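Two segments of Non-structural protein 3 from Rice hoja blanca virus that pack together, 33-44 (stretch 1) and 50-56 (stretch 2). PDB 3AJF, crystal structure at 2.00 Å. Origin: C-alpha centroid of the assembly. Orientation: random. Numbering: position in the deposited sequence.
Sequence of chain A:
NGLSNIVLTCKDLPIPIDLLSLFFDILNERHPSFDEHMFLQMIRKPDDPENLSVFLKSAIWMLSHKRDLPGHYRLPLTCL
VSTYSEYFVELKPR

Stretch 1, residues 33-44: SFDEHMFLQMIR
Stretch 2, residues 50-56: ENLSVFL

Stretch 1 opens with a short non-helical lead, Ser33 to Asp35, and is helical from Glu36 to Arg44. Phe34 has phi/psi of -82/84° and Asp35 -83/175°; the helical residues stay near -63/-42°. Asp35 is the N-cap: Met38 N donates to Asp35 OD1 at 2.8 Å. Stretch 2 is helical throughout, part of a helix that extends beyond it at both ends. The two helix axes cross almost at right angles, at -94°, with a closest approach of 10.9 Å. The nearest CA atoms are those of Met42 and Leu52, 7.0 Å apart. No hydrogen bond joins the stretches, so the contact rests on packing, and 383 Å² is buried.

Phe55 (chi1 176°, chi2 88°) points toward stretch 1 and is the most covered residue. Met42, a selenomethionine with chi1 t, chi2 p and chi3 p, places CG over one face of the Phe55 ring. Met42 CG sits 3.7 Å from the ring centroid of Phe55, only 12° off the normal, a CH-pi contact. The edge of the same ring meets Phe39 and Ile43. Phe39 CE1 lies 3.6 Å from Phe55 CE1, with the ring planes at 52°. Ile43 (m, m) points away at CB, yet its CD1 comes back to 3.9 Å from Phe55 CZ.

Met42 also reaches the start of stretch 2. Met42 SE is 4.1 Å from Leu52 CB, and Met42 CE is 3.3 Å from Asn51 CB. Selenomethionine Met38 (m, t, p) brings CE to 3.7 Å from Asn51 ND2.

Phe34 (chi1 t, chi2 118°) packs from the lead. Asn51 O lies at its ring edge, 3.5 Å from Phe34 CE1; that oxygen accepts from Phe55 N within its own helix. Phe34 CD1 is 4.0 Å from Val54 CG1.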

# COMPACT_ATOMS: atom_id res chain seq x y z
N SER A 33 -13.06 9.46 12.92
CA SER A 33 -12.30 10.70 13.11
C SER A 33 -11.42 11.03 11.90
O SER A 33 -10.81 12.11 11.82
CB SER A 33 -11.51 10.68 14.44
OG SER A 33 -10.51 9.67 14.45
N PHE A 34 -11.36 10.10 10.94
CA PHE A 34 -10.71 10.35 9.66
C PHE A 34 -11.70 11.10 8.74
O PHE A 34 -12.42 10.51 7.93
CB PHE A 34 -10.20 9.04 9.05
CG PHE A 34 -8.99 9.21 8.18
CD1 PHE A 34 -7.78 8.58 8.50
CD2 PHE A 34 -9.05 10.02 7.05
CE1 PHE A 34 -6.66 8.75 7.69
CE2 PHE A 34 -7.93 10.20 6.24
CZ PHE A 34 -6.73 9.55 6.56
N ASP A 35 -11.75 12.42 8.91
CA ASP A 35 -12.73 13.24 8.23
C ASP A 35 -12.30 13.61 6.81
O ASP A 35 -11.18 13.32 6.36
CB ASP A 35 -13.03 14.51 9.07
CG ASP A 35 -11.79 15.38 9.30
OD1 ASP A 35 -10.85 15.36 8.49
OD2 ASP A 35 -11.76 16.11 10.31
N GLU A 36 -13.21 14.28 6.12
CA GLU A 36 -13.00 14.69 4.75
C GLU A 36 -11.76 15.56 4.58
O GLU A 36 -11.03 15.45 3.59
CB GLU A 36 -14.21 15.50 4.33
CG GLU A 36 -14.53 15.36 2.88
CD GLU A 36 -15.83 16.07 2.52
OE1 GLU A 36 -16.87 15.81 3.21
OE2 GLU A 36 -15.79 16.88 1.55
N HIS A 37 -11.52 16.45 5.53
CA HIS A 37 -10.36 17.30 5.45
C HIS A 37 -9.06 16.47 5.54
O HIS A 37 -8.12 16.69 4.78
CB HIS A 37 -10.41 18.39 6.52
CG HIS A 37 -9.14 19.16 6.63
ND1 HIS A 37 -8.84 20.21 5.79
CD2 HIS A 37 -8.10 19.05 7.49
CE1 HIS A 37 -7.66 20.71 6.12
NE2 HIS A 37 -7.18 20.02 7.14
N MSE A 38 -9.00 15.51 6.44
CA MSE A 38 -7.81 14.69 6.53
C MSE A 38 -7.64 13.83 5.28
O MSE A 38 -6.52 13.58 4.84
CB MSE A 38 -7.85 13.81 7.78
CG MSE A 38 -7.90 14.65 9.06
SE MSE A 38 -8.21 13.48 10.57
CE MSE A 38 -7.10 11.90 9.81
N PHE A 39 -8.77 13.39 4.73
CA PHE A 39 -8.75 12.58 3.49
C PHE A 39 -8.14 13.43 2.36
O PHE A 39 -7.23 12.97 1.66
CB PHE A 39 -10.15 12.08 3.11
CG PHE A 39 -10.16 11.14 1.92
CD1 PHE A 39 -9.86 9.78 2.08
CD2 PHE A 39 -10.48 11.61 0.64
CE1 PHE A 39 -9.87 8.91 0.97
CE2 PHE A 39 -10.49 10.74 -0.47
CZ PHE A 39 -10.18 9.40 -0.30
N LEU A 40 -8.65 14.65 2.18
CA LEU A 40 -8.08 15.54 1.14
C LEU A 40 -6.59 15.89 1.35
O LEU A 40 -5.81 15.90 0.41
CB LEU A 40 -8.92 16.81 0.93
CG LEU A 40 -10.37 16.54 0.50
CD1 LEU A 40 -11.18 17.85 0.54
CD2 LEU A 40 -10.42 15.86 -0.89
N GLN A 41 -6.21 16.17 2.59
CA GLN A 41 -4.79 16.40 2.89
C GLN A 41 -3.93 15.19 2.50
O GLN A 41 -2.85 15.35 1.94
CB GLN A 41 -4.57 16.70 4.36
CG GLN A 41 -3.07 16.82 4.70
CD GLN A 41 -2.43 17.99 4.00
OE1 GLN A 41 -2.90 19.13 4.13
NE2 GLN A 41 -1.37 17.73 3.23
N MSE A 42 -4.42 13.99 2.79
CA MSE A 42 -3.67 12.79 2.46
C MSE A 42 -3.51 12.70 0.93
O MSE A 42 -2.46 12.29 0.42
CB MSE A 42 -4.41 11.58 2.94
CG MSE A 42 -3.58 10.42 3.05
SE MSE A 42 -2.59 10.57 4.69
CE MSE A 42 -4.00 10.65 6.01
N ILE A 43 -4.57 13.06 0.22
CA ILE A 43 -4.53 13.02 -1.23
C ILE A 43 -3.47 13.97 -1.79
O ILE A 43 -2.75 13.64 -2.77
CB ILE A 43 -5.95 13.33 -1.84
CG1 ILE A 43 -6.92 12.16 -1.57
CG2 ILE A 43 -5.85 13.57 -3.39
CD1 ILE A 43 -6.62 10.88 -2.31
N ARG A 44 -3.40 15.17 -1.18
CA ARG A 44 -2.46 16.19 -1.59
C ARG A 44 -1.04 15.86 -1.16
O ARG A 44 -0.11 16.02 -1.95
CB ARG A 44 -2.85 17.55 -1.02
CG ARG A 44 -4.14 18.10 -1.59
CD ARG A 44 -4.24 19.62 -1.34
NE ARG A 44 -4.21 19.94 0.08
CZ ARG A 44 -5.26 19.91 0.90
NH1 ARG A 44 -6.48 19.54 0.46
NH2 ARG A 44 -5.10 20.24 2.18
N GLU A 50 1.23 7.48 10.65
CA GLU A 50 0.08 6.70 11.16
C GLU A 50 -1.20 6.91 10.33
O GLU A 50 -1.88 5.94 10.02
CB GLU A 50 -0.18 6.92 12.66
CG GLU A 50 -1.56 6.38 13.19
CD GLU A 50 -1.73 4.83 13.20
OE1 GLU A 50 -1.24 4.12 12.28
OE2 GLU A 50 -2.41 4.31 14.13
N ASN A 51 -1.53 8.15 9.97
CA ASN A 51 -2.71 8.41 9.15
C ASN A 51 -2.58 7.79 7.77
O ASN A 51 -3.57 7.27 7.22
CB ASN A 51 -2.96 9.90 9.01
CG ASN A 51 -3.43 10.56 10.35
OD1 ASN A 51 -3.75 9.88 11.32
ND2 ASN A 51 -3.46 11.89 10.38
N LEU A 52 -1.39 7.88 7.19
CA LEU A 52 -1.16 7.26 5.88
C LEU A 52 -1.32 5.73 5.97
O LEU A 52 -1.85 5.13 5.09
CB LEU A 52 0.23 7.63 5.31
CG LEU A 52 0.61 6.96 3.96
CD1 LEU A 52 -0.32 7.38 2.81
CD2 LEU A 52 2.07 7.25 3.59
N SER A 53 -0.82 5.13 7.05
CA SER A 53 -0.96 3.69 7.29
C SER A 53 -2.41 3.26 7.29
O SER A 53 -2.78 2.25 6.64
CB SER A 53 -0.35 3.31 8.64
OG SER A 53 -0.64 1.96 8.93
N VAL A 54 -3.25 4.00 8.00
CA VAL A 54 -4.68 3.75 8.07
C VAL A 54 -5.39 3.91 6.68
O VAL A 54 -6.18 3.05 6.26
CB VAL A 54 -5.29 4.67 9.13
CG1 VAL A 54 -6.78 4.70 9.04
CG2 VAL A 54 -4.85 4.22 10.55
N PHE A 55 -5.08 5.00 5.98
CA PHE A 55 -5.54 5.27 4.60
C PHE A 55 -5.19 4.10 3.67
O PHE A 55 -6.07 3.56 2.98
CB PHE A 55 -4.83 6.55 4.16
CG PHE A 55 -5.06 7.00 2.73
CD1 PHE A 55 -6.14 7.83 2.40
CD2 PHE A 55 -4.08 6.74 1.73
CE1 PHE A 55 -6.30 8.33 1.07
CE2 PHE A 55 -4.24 7.23 0.40
CZ PHE A 55 -5.33 8.02 0.08
N LEU A 56 -3.93 3.68 3.66
CA LEU A 56 -3.51 2.55 2.80
C LEU A 56 -4.16 1.22 3.20
O LEU A 56 -4.52 0.41 2.32
CB LEU A 56 -1.99 2.39 2.78
CG LEU A 56 -1.18 3.57 2.20
CD1 LEU A 56 0.27 3.35 2.56
CD2 LEU A 56 -1.33 3.69 0.73